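Local structure of aldehyde dehydrogenase family protein (Pseudomonas syringae pv. tomato, 5IUV) at residues A[151-156]-A[490-495]; A[162-167]-A[238-243]; A[279-284]-A[434-439]. The protein probably oxidises indole-3-acetaldehyde to the auxin indole-3-acetate, with a bound NAD+ as the hydride acceptor. One frame throughout, in Å; residues are numbered along the deposited sequence.

Contact 1. Residues A[151-156]-A[490-495]; sequences GLVTRE and LKSTWI
L152 faces T493, and T154 faces K491, as the hydrogen-bonded pairs of an antiparallel strand pairing. Each pair exchanges two N-H...O bonds. L152 N to T493 O, 2.8 Å long, is practically straight at 179°, although the donor is tilted out of the T493 carbonyl plane; T154 N to K491 O measures 2.9 Å. At the non-hydrogen-bonded positions between them, CA-H groups such as those of V153 and S492 point at carbonyl oxygens across the gap.

Aromatic and apolar contacts fill the face carrying V153, R155, L490 and W494. Because G151 has no side chain, the W494 indole can lie flat over its backbone: G151 CA stands 3.4 Å from the centroid of the six-membered ring and only 6° off the ring normal, a CH-pi contact. V153 CG2 meets the same ring at its edge, 3.9 Å from W494 CZ3, while the L490 methyl CD2 lies over the centre of the R155 guanidinium. R155 NH1 is hydrogen-bonded to T488.

The pairing belongs to the oligomerisation region of the aldehyde dehydrogenase fold. S492 to I495 pair in parallel with a strand of the second subunit, which carries the sheet across the interface.

Ionic and water-mediated bonds lie on the face of T154, K491 and T493. The K491 chain bends at chi3 (-71°) and brings NZ to E156 OE2, a 2.9 Å salt bridge on the syn side of the carboxylate. The same ammonium also donates to the carbonyls of A445 and L448 of the second subunit, acceptors that would further stabilise its charge. One water donates to K491 O at 2.8 Å and is hydrogen-bonded to the hydroxyls T154 OG1 and T493 OG1, the latter 2.7 Å away.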
loop_
_atom_site.group_PDB
_atom_site.type_symbol
_atom_site.label_atom_id
_atom_site.label_comp_id
_atom_site.label_asym_id
_atom_site.label_seq_id
_atom_site.Cartn_x
_atom_site.Cartn_y
_atom_site.Cartn_z
ATOM N N GLY A 151 7.068 -2.239 -15.856
ATOM C CA GLY A 151 8.000 -2.325 -14.747
ATOM C C GLY A 151 7.380 -3.065 -13.587
ATOM O O GLY A 151 6.428 -2.576 -12.975
ATOM N N LEU A 152 7.913 -4.247 -13.290
ATOM C CA LEU A 152 7.418 -5.055 -12.177
ATOM C C LEU A 152 8.368 -4.985 -11.004
ATOM O O LEU A 152 9.578 -5.101 -11.173
ATOM C CB LEU A 152 7.237 -6.509 -12.596
ATOM C CG LEU A 152 6.358 -6.728 -13.824
ATOM C CD1 LEU A 152 6.221 -8.209 -14.099
ATOM C CD2 LEU A 152 4.987 -6.068 -13.618
ATOM N N VAL A 153 7.820 -4.796 -9.812
ATOM C CA VAL A 153 8.627 -4.815 -8.600
ATOM C C VAL A 153 8.065 -5.896 -7.699
ATOM O O VAL A 153 7.017 -5.708 -7.085
ATOM C CB VAL A 153 8.615 -3.446 -7.880
ATOM C CG1 VAL A 153 9.457 -3.506 -6.606
ATOM C CG2 VAL A 153 9.116 -2.358 -8.811
ATOM N N THR A 154 8.743 -7.040 -7.649
ATOM C CA THR A 154 8.200 -8.212 -6.976
ATOM C C THR A 154 9.122 -8.702 -5.869
ATOM O O THR A 154 10.278 -8.284 -5.780
ATOM C CB THR A 154 7.958 -9.367 -7.970
ATOM O OG1 THR A 154 9.198 -9.744 -8.574
ATOM C CG2 THR A 154 6.981 -8.938 -9.060
ATOM N N ARG A 155 8.598 -9.595 -5.035
ATOM C CA ARG A 155 9.357 -10.171 -3.936
ATOM C C ARG A 155 9.482 -11.677 -4.095
ATOM O O ARG A 155 8.522 -12.349 -4.461
ATOM C CB ARG A 155 8.694 -9.846 -2.597
ATOM C CG ARG A 155 8.700 -8.368 -2.273
ATOM C CD ARG A 155 8.076 -8.101 -0.924
ATOM N NE ARG A 155 8.432 -6.778 -0.429
ATOM C CZ ARG A 155 9.589 -6.487 0.160
ATOM N NH1 ARG A 155 10.518 -7.427 0.328
ATOM N NH2 ARG A 155 9.815 -5.250 0.577
ATOM N N GLU A 156 10.671 -12.198 -3.819
ATOM C CA GLU A 156 10.937 -13.624 -3.927
ATOM C C GLU A 156 11.621 -14.098 -2.658
ATOM O O GLU A 156 12.359 -13.338 -2.043
ATOM C CB GLU A 156 11.817 -13.914 -5.145
ATOM C CG GLU A 156 11.223 -13.427 -6.461
ATOM C CD GLU A 156 12.191 -13.561 -7.618
ATOM O OE1 GLU A 156 13.378 -13.859 -7.364
ATOM O OE2 GLU A 156 11.759 -13.379 -8.775
ATOM N N LEU A 490 13.689 -8.043 -3.127
ATOM C CA LEU A 490 13.029 -7.269 -4.173
ATOM C C LEU A 490 13.687 -7.452 -5.544
ATOM O O LEU A 490 14.910 -7.445 -5.668
ATOM C CB LEU A 490 13.025 -5.788 -3.806
ATOM C CG LEU A 490 12.009 -5.353 -2.751
ATOM C CD1 LEU A 490 12.327 -3.949 -2.267
ATOM C CD2 LEU A 490 10.603 -5.407 -3.332
ATOM N N LYS A 491 12.859 -7.591 -6.571
ATOM C CA LYS A 491 13.349 -7.668 -7.939
ATOM C C LYS A 491 12.621 -6.671 -8.818
ATOM O O LYS A 491 11.394 -6.607 -8.812
ATOM C CB LYS A 491 13.174 -9.075 -8.510
ATOM C CG LYS A 491 13.496 -9.164 -10.006
ATOM C CD LYS A 491 13.305 -10.582 -10.542
ATOM C CE LYS A 491 14.399 -11.512 -10.028
ATOM N NZ LYS A 491 14.104 -12.924 -10.402
ATOM N N SER A 492 13.385 -5.896 -9.572
ATOM C CA SER A 492 12.819 -4.980 -10.546
ATOM C C SER A 492 12.938 -5.568 -11.937
ATOM O O SER A 492 14.036 -5.631 -12.485
ATOM C CB SER A 492 13.528 -3.630 -10.495
ATOM O OG SER A 492 13.179 -2.920 -9.326
ATOM N N THR A 493 11.816 -5.990 -12.510
ATOM C CA THR A 493 11.824 -6.553 -13.857
ATOM C C THR A 493 11.277 -5.510 -14.825
ATOM O O THR A 493 10.078 -5.229 -14.832
ATOM C CB THR A 493 10.998 -7.857 -13.941
ATOM O OG1 THR A 493 11.491 -8.796 -12.978
ATOM C CG2 THR A 493 11.109 -8.480 -15.322
ATOM N N TRP A 494 12.168 -4.903 -15.602
ATOM C CA TRP A 494 11.767 -3.862 -16.544
ATOM C C TRP A 494 11.742 -4.397 -17.974
ATOM O O TRP A 494 12.770 -4.764 -18.540
ATOM C CB TRP A 494 12.689 -2.639 -16.429
ATOM C CG TRP A 494 11.977 -1.442 -15.852
ATOM C CD1 TRP A 494 11.700 -0.261 -16.485
ATOM C CD2 TRP A 494 11.422 -1.329 -14.534
ATOM N NE1 TRP A 494 11.020 0.586 -15.633
ATOM C CE2 TRP A 494 10.834 -0.049 -14.431
ATOM C CE3 TRP A 494 11.373 -2.184 -13.428
ATOM C CZ2 TRP A 494 10.211 0.398 -13.266
ATOM C CZ3 TRP A 494 10.736 -1.745 -12.276
ATOM C CH2 TRP A 494 10.167 -0.464 -12.204
ATOM N N ILE A 495 10.545 -4.418 -18.546
ATOM C CA ILE A 495 10.297 -5.085 -19.811
ATOM C C ILE A 495 10.000 -4.086 -20.908
ATOM O O ILE A 495 9.033 -3.326 -20.821
ATOM C CB ILE A 495 9.114 -6.072 -19.692
ATOM C CG1 ILE A 495 9.401 -7.120 -18.615
ATOM C CG2 ILE A 495 8.810 -6.727 -21.044
ATOM C CD1 ILE A 495 8.172 -7.878 -18.166
HETATM O O HOH W 1 10.086 -8.162 -10.784
#

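Contact 2. Residues A[162-167]-A[238-243]; sequences AAIVPW and DTVVFT. With NAD (nicotinamide-adenine-dinucleotide), chain C.
I164 presents its CG2 methyl to the edge of the F242 ring, CG2 lying 3.8 Å from CD2 near the ring plane. Chi1 of I164, -60°, sets CG1 beside the backbone N and leaves the CG2 methyl anti to it; CG2 also comes to 3.2 Å from NAD O4B. The other branch of I164 ends in CD1, which touches V240 CG2 at 4.0 Å. F242 in turn offers its edge to the cofactor, with NAD O1A in the ring plane beyond CZ. On the reverse face A163 CB abuts V241 CG2. Past the last bridge P166 crosses T243, its CG 3.6 Å from T243 CG2; that methyl points to the nicotinamide ring of NAD, where the modelled approach is doubtfully short. V165 O accepts a hydrogen bond from the adenosine-ribose hydroxyl NAD O3B at 2.7 Å, and W167 NE1 donates a weak bond to NAD O1N.

Nearly straight N-H...O bonds, such as I164 N to V241 O (172°), fix this parallel register within the Rossmann-type NAD-binding domain. Helix 246-258 covers V240 and F242, helix 170-183 covers V165, P166 and V241, and strands 187-191 and 263-267 continue the sheet on either side.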
loop_
_atom_site.group_PDB
_atom_site.type_symbol
_atom_site.label_atom_id
_atom_site.label_comp_id
_atom_site.label_asym_id
_atom_site.label_seq_id
_atom_site.Cartn_x
_atom_site.Cartn_y
_atom_site.Cartn_z
ATOM N N ALA A 162 18.559 -19.309 8.298
ATOM C CA ALA A 162 18.900 -19.828 9.619
ATOM C C ALA A 162 18.173 -19.005 10.681
ATOM O O ALA A 162 18.208 -17.780 10.655
ATOM C CB ALA A 162 20.419 -19.800 9.850
ATOM N N ALA A 163 17.476 -19.679 11.587
ATOM C CA ALA A 163 16.787 -18.995 12.674
ATOM C C ALA A 163 17.350 -19.447 14.015
ATOM O O ALA A 163 17.244 -20.615 14.381
ATOM C CB ALA A 163 15.299 -19.254 12.613
ATOM N N ILE A 164 17.942 -18.505 14.739
ATOM C CA ILE A 164 18.540 -18.774 16.036
ATOM C C ILE A 164 17.700 -18.066 17.100
ATOM O O ILE A 164 17.557 -16.839 17.070
ATOM C CB ILE A 164 20.007 -18.291 16.086
ATOM C CG1 ILE A 164 20.842 -19.001 15.014
ATOM C CG2 ILE A 164 20.614 -18.541 17.451
ATOM C CD1 ILE A 164 22.225 -18.403 14.825
ATOM N N VAL A 165 17.139 -18.841 18.024
ATOM C CA VAL A 165 16.149 -18.321 18.967
ATOM C C VAL A 165 16.536 -18.603 20.428
ATOM O O VAL A 165 17.356 -19.485 20.695
ATOM C CB VAL A 165 14.751 -18.906 18.655
ATOM C CG1 VAL A 165 14.281 -18.431 17.274
ATOM C CG2 VAL A 165 14.769 -20.427 18.730
ATOM N N PRO A 166 15.963 -17.834 21.374
ATOM C CA PRO A 166 16.340 -17.945 22.783
ATOM C C PRO A 166 15.417 -18.854 23.583
ATOM O O PRO A 166 14.543 -19.516 23.018
ATOM C CB PRO A 166 16.218 -16.505 23.274
ATOM C CG PRO A 166 15.007 -16.016 22.532
ATOM C CD PRO A 166 15.047 -16.695 21.166
ATOM N N TRP A 167 15.591 -18.849 24.899
ATOM C CA TRP A 167 14.906 -19.806 25.763
ATOM C C TRP A 167 13.707 -19.243 26.528
ATOM O O TRP A 167 13.001 -19.999 27.190
ATOM C CB TRP A 167 15.906 -20.398 26.764
ATOM C CG TRP A 167 16.678 -19.345 27.515
ATOM C CD1 TRP A 167 17.944 -18.910 27.247
ATOM C CD2 TRP A 167 16.224 -18.582 28.641
ATOM N NE1 TRP A 167 18.311 -17.935 28.144
ATOM C CE2 TRP A 167 17.272 -17.710 29.006
ATOM C CE3 TRP A 167 15.035 -18.552 29.376
ATOM C CZ2 TRP A 167 17.167 -16.821 30.070
ATOM C CZ3 TRP A 167 14.929 -17.661 30.429
ATOM C CH2 TRP A 167 15.992 -16.812 30.772
ATOM N N ASP A 238 21.447 -17.844 3.226
ATOM C CA ASP A 238 21.181 -16.531 2.651
ATOM C C ASP A 238 20.903 -15.473 3.709
ATOM O O ASP A 238 21.266 -14.311 3.547
ATOM C CB ASP A 238 19.993 -16.602 1.679
ATOM C CG ASP A 238 20.249 -17.547 0.522
ATOM O OD1 ASP A 238 21.054 -17.189 -0.358
ATOM O OD2 ASP A 238 19.656 -18.649 0.494
ATOM N N THR A 239 20.255 -15.888 4.791
ATOM C CA THR A 239 19.761 -14.957 5.794
ATOM C C THR A 239 19.822 -15.627 7.147
ATOM O O THR A 239 19.495 -16.805 7.265
ATOM C CB THR A 239 18.294 -14.525 5.495
ATOM O OG1 THR A 239 18.239 -13.796 4.262
ATOM C CG2 THR A 239 17.722 -13.673 6.615
ATOM N N VAL A 240 20.249 -14.895 8.167
ATOM C CA VAL A 240 20.096 -15.392 9.522
ATOM C C VAL A 240 19.198 -14.426 10.300
ATOM O O VAL A 240 19.353 -13.203 10.230
ATOM C CB VAL A 240 21.464 -15.592 10.231
ATOM C CG1 VAL A 240 22.270 -14.299 10.278
ATOM C CG2 VAL A 240 21.275 -16.170 11.636
ATOM N N VAL A 241 18.213 -14.980 10.994
ATOM C CA VAL A 241 17.405 -14.171 11.894
ATOM C C VAL A 241 17.673 -14.657 13.300
ATOM O O VAL A 241 17.849 -15.852 13.529
ATOM C CB VAL A 241 15.907 -14.230 11.555
ATOM C CG1 VAL A 241 15.676 -13.617 10.182
ATOM C CG2 VAL A 241 15.367 -15.675 11.599
ATOM N N PHE A 242 17.719 -13.714 14.232
ATOM C CA PHE A 242 18.216 -13.971 15.570
ATOM C C PHE A 242 17.386 -13.259 16.614
ATOM O O PHE A 242 16.988 -12.113 16.428
ATOM C CB PHE A 242 19.678 -13.520 15.671
ATOM C CG PHE A 242 20.257 -13.573 17.068
ATOM C CD1 PHE A 242 20.294 -12.436 17.863
ATOM C CD2 PHE A 242 20.797 -14.749 17.568
ATOM C CE1 PHE A 242 20.835 -12.474 19.142
ATOM C CE2 PHE A 242 21.338 -14.797 18.842
ATOM C CZ PHE A 242 21.360 -13.656 19.630
ATOM N N THR A 243 17.142 -13.948 17.717
ATOM C CA THR A 243 16.598 -13.321 18.909
ATOM C C THR A 243 17.435 -13.777 20.102
ATOM O O THR A 243 17.607 -14.974 20.333
ATOM C CB THR A 243 15.117 -13.672 19.114
ATOM O OG1 THR A 243 14.336 -13.089 18.067
ATOM C CG2 THR A 243 14.632 -13.129 20.420
HETATM P PA NAD C . 21.931 -15.507 23.793
HETATM O O1A NAD C . 22.391 -14.302 23.065
HETATM O O2A NAD C . 22.928 -16.040 24.803
HETATM O O5B NAD C . 21.562 -16.653 22.773
HETATM C C5B NAD C . 20.402 -16.671 21.916
HETATM C C4B NAD C . 20.581 -17.817 20.952
HETATM O O4B NAD C . 21.829 -17.646 20.246
HETATM C C3B NAD C . 20.618 -19.233 21.535
HETATM O O3B NAD C . 19.984 -20.159 20.660
HETATM C C2B NAD C . 22.118 -19.521 21.636
HETATM O O2B NAD C . 22.405 -20.916 21.618
HETATM C C1B NAD C . 22.626 -18.803 20.389
HETATM N N9A NAD C . 24.030 -18.400 20.389
HETATM C C8A NAD C . 24.834 -18.151 21.470
HETATM N N7A NAD C . 26.083 -17.899 21.164
HETATM C C5A NAD C . 26.099 -17.962 19.774
HETATM C C6A NAD C . 27.119 -17.737 18.827
HETATM N N6A NAD C . 28.389 -17.463 19.147
HETATM N N1A NAD C . 26.787 -17.826 17.517
HETATM C C2A NAD C . 25.529 -18.141 17.190
HETATM N N3A NAD C . 24.490 -18.389 17.993
HETATM C C4A NAD C . 24.841 -18.271 19.286
HETATM O O3 NAD C . 20.568 -15.162 24.568
HETATM P PN NAD C . 19.614 -15.984 25.563
HETATM O O1N NAD C . 20.297 -16.007 26.878
HETATM O O2N NAD C . 19.243 -17.267 24.923
HETATM O O5D NAD C . 18.289 -15.091 25.593
HETATM C C5D NAD C . 18.165 -13.922 26.431
HETATM C C4D NAD C . 18.311 -12.700 25.558
HETATM O O4D NAD C . 17.284 -12.713 24.540
HETATM C C3D NAD C . 18.137 -11.368 26.275
HETATM O O3D NAD C . 19.169 -10.468 25.885
HETATM C C2D NAD C . 16.755 -10.920 25.787
HETATM O O2D NAD C . 16.524 -9.514 25.754
HETATM C C1D NAD C . 16.730 -11.458 24.338
HETATM N N1N NAD C . 15.297 -11.592 23.839
HETATM C C2N NAD C . 14.930 -10.689 22.811
HETATM C C3N NAD C . 13.666 -10.769 22.247
HETATM C C7N NAD C . 13.184 -9.795 21.201
HETATM O O7N NAD C . 13.854 -8.770 20.953
HETATM N N7N NAD C . 12.008 -10.010 20.665
HETATM C C4N NAD C . 12.777 -11.732 22.727
HETATM C C5N NAD C . 13.148 -12.586 23.760
HETATM C C6N NAD C . 14.420 -12.502 24.302
#

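Contact 3. Residues A[279-284]-A[434-439]; sequences DAPDLQ and WTANLS
D279 and T435 meet side by side, pointing the same way, where two neighbouring beta-alpha units of the aldehyde dehydrogenase catalytic domain turn from strand into helix. The turn at T435 is an ST turn, and each loop ends in an N-cap residue, D282 before helix 283-295 and N437 before helix 438-447.

The tight part centres on T435 OG1. The hydroxyl donates to D279 OD1 at 2.8 Å, on the syn side of the carboxylate but 31° out of its plane, and accepts from N437 N at 3.1 Å, the bond that closes the ST turn. These two bonds use OG1 both as donor and as acceptor, which fixes the rotation of the threonine. On the aspartate side, with CG between the backbone N and the carbonyl carbon (chi1 70°), the carboxylate lies alongside T435 and OD2 comes within 3.6 Å of N437 CB. Deeper in, A280 CB touches W434 CB at 3.9 Å; the buried W434 has its indole N-H satisfied by N274 and packs on A286 and S289 of helix 283-295.

The outer part is looser. P281, exposed to solvent, brings only its CD near the other loop, 3.8 Å from A436 N. D282 makes no contact across the gap and instead uses OD1 to cap its own helix, weakly at Q284 N and also at A285 N. N437 similarly accepts from K440 N with OD1. A436 and N437 stay partly exposed, although N437 and A436 of the third subunit pack on them.

Between the two regions A436 N bonds to D279 O at 3.0 Å, with the donor 41° above the carbonyl plane rather than on a lone pair.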
loop_
_atom_site.group_PDB
_atom_site.type_symbol
_atom_site.label_atom_id
_atom_site.label_comp_id
_atom_site.label_asym_id
_atom_site.label_seq_id
_atom_site.Cartn_x
_atom_site.Cartn_y
_atom_site.Cartn_z
ATOM N N ASP A 279 -1.266 12.452 35.677
ATOM C CA ASP A 279 -2.625 12.465 35.140
ATOM C C ASP A 279 -2.987 11.193 34.366
ATOM O O ASP A 279 -3.831 11.231 33.474
ATOM C CB ASP A 279 -2.839 13.698 34.254
ATOM C CG ASP A 279 -2.057 13.644 32.949
ATOM O OD1 ASP A 279 -1.122 12.830 32.811
ATOM O OD2 ASP A 279 -2.377 14.446 32.051
ATOM N N ALA A 280 -2.346 10.075 34.702
ATOM C CA ALA A 280 -2.776 8.773 34.189
ATOM C C ALA A 280 -4.259 8.575 34.482
ATOM O O ALA A 280 -4.722 8.916 35.569
ATOM C CB ALA A 280 -1.954 7.639 34.815
ATOM N N PRO A 281 -5.012 8.030 33.514
ATOM C CA PRO A 281 -6.466 7.895 33.693
ATOM C C PRO A 281 -6.850 6.933 34.820
ATOM O O PRO A 281 -7.868 7.134 35.479
ATOM C CB PRO A 281 -6.948 7.363 32.334
ATOM C CG PRO A 281 -5.745 6.787 31.685
ATOM C CD PRO A 281 -4.573 7.593 32.177
ATOM N N ASP A 282 -6.031 5.912 35.044
ATOM C CA ASP A 282 -6.344 4.877 36.025
ATOM C C ASP A 282 -5.066 4.432 36.725
ATOM O O ASP A 282 -4.341 3.577 36.215
ATOM C CB ASP A 282 -7.025 3.687 35.338
ATOM C CG ASP A 282 -7.682 2.724 36.321
ATOM O OD1 ASP A 282 -7.228 2.627 37.482
ATOM O OD2 ASP A 282 -8.660 2.054 35.919
ATOM N N LEU A 283 -4.781 5.009 37.886
ATOM C CA LEU A 283 -3.524 4.707 38.563
ATOM C C LEU A 283 -3.456 3.262 39.044
ATOM O O LEU A 283 -2.376 2.688 39.118
ATOM C CB LEU A 283 -3.299 5.651 39.743
ATOM C CG LEU A 283 -2.565 6.959 39.440
ATOM C CD1 LEU A 283 -2.285 7.707 40.739
ATOM C CD2 LEU A 283 -1.269 6.697 38.684
ATOM N N GLN A 284 -4.601 2.674 39.386
ATOM C CA GLN A 284 -4.602 1.282 39.831
ATOM C C GLN A 284 -4.219 0.366 38.673
ATOM O O GLN A 284 -3.428 -0.567 38.833
ATOM C CB GLN A 284 -5.964 0.886 40.401
ATOM C CG GLN A 284 -5.973 -0.507 41.025
ATOM C CD GLN A 284 -5.026 -0.622 42.205
ATOM O OE1 GLN A 284 -5.087 0.170 43.143
ATOM N NE2 GLN A 284 -4.145 -1.612 42.163
ATOM N N TRP A 434 1.755 6.671 30.351
ATOM C CA TRP A 434 0.440 6.695 30.971
ATOM C C TRP A 434 0.022 8.134 31.220
ATOM O O TRP A 434 0.598 8.816 32.071
ATOM C CB TRP A 434 0.432 5.897 32.283
ATOM C CG TRP A 434 0.821 4.446 32.126
ATOM C CD1 TRP A 434 2.076 3.952 31.912
ATOM C CD2 TRP A 434 -0.052 3.306 32.188
ATOM N NE1 TRP A 434 2.037 2.578 31.827
ATOM C CE2 TRP A 434 0.743 2.159 31.998
ATOM C CE3 TRP A 434 -1.429 3.148 32.387
ATOM C CZ2 TRP A 434 0.208 0.868 32.001
ATOM C CZ3 TRP A 434 -1.959 1.866 32.394
ATOM C CH2 TRP A 434 -1.138 0.743 32.204
ATOM N N THR A 435 -0.972 8.592 30.464
ATOM C CA THR A 435 -1.501 9.948 30.608
ATOM C C THR A 435 -2.860 10.064 29.929
ATOM O O THR A 435 -3.105 9.425 28.911
ATOM C CB THR A 435 -0.549 11.019 30.014
ATOM O OG1 THR A 435 -1.197 12.295 30.035
ATOM C CG2 THR A 435 -0.179 10.686 28.580
ATOM N N ALA A 436 -3.739 10.882 30.496
ATOM C CA ALA A 436 -5.066 11.088 29.924
ATOM C C ALA A 436 -5.078 12.246 28.933
ATOM O O ALA A 436 -6.086 12.502 28.281
ATOM C CB ALA A 436 -6.090 11.335 31.035
ATOM N N ASN A 437 -3.955 12.943 28.824
ATOM C CA ASN A 437 -3.870 14.127 27.972
ATOM C C ASN A 437 -3.587 13.762 26.516
ATOM O O ASN A 437 -2.644 13.034 26.227
ATOM C CB ASN A 437 -2.793 15.080 28.506
ATOM C CG ASN A 437 -2.759 16.393 27.755
ATOM O OD1 ASN A 437 -1.988 16.561 26.810
ATOM N ND2 ASN A 437 -3.601 17.333 28.167
ATOM N N LEU A 438 -4.411 14.265 25.602
ATOM C CA LEU A 438 -4.266 13.949 24.178
ATOM C C LEU A 438 -2.886 14.337 23.632
ATOM O O LEU A 438 -2.175 13.508 23.051
ATOM C CB LEU A 438 -5.361 14.653 23.364
ATOM C CG LEU A 438 -5.236 14.604 21.836
ATOM C CD1 LEU A 438 -5.492 13.193 21.329
ATOM C CD2 LEU A 438 -6.194 15.607 21.159
ATOM N N SER A 439 -2.514 15.599 23.817
ATOM C CA SER A 439 -1.249 16.097 23.286
ATOM C C SER A 439 -0.056 15.418 23.935
ATOM O O SER A 439 0.866 14.994 23.243
ATOM C CB SER A 439 -1.135 17.614 23.465
ATOM O OG SER A 439 -2.119 18.290 22.701
#

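Overall arrangement
Of the segments in these contacts, those on strand 149-164 come first from the N terminus and serve two contacts: its early residues enter contact 1 and its end enters contact 2, so both belong to one sheet although their centres are 28 Å apart. Contact 2 closes first, when the chain returns at 238-243 to build the cofactor-binding core. Contact 3 opens afterwards at 279 and closes at 434-439, joining two strand-to-helix turns of the second sheet, about 38 Å from contact 2 between centres. Contact 1 closes last, at 490-495, bringing the C-terminal strand back to 151-156. Contacts 2 and 3 therefore follow in series, both nested within the loop of contact 1, and none cross.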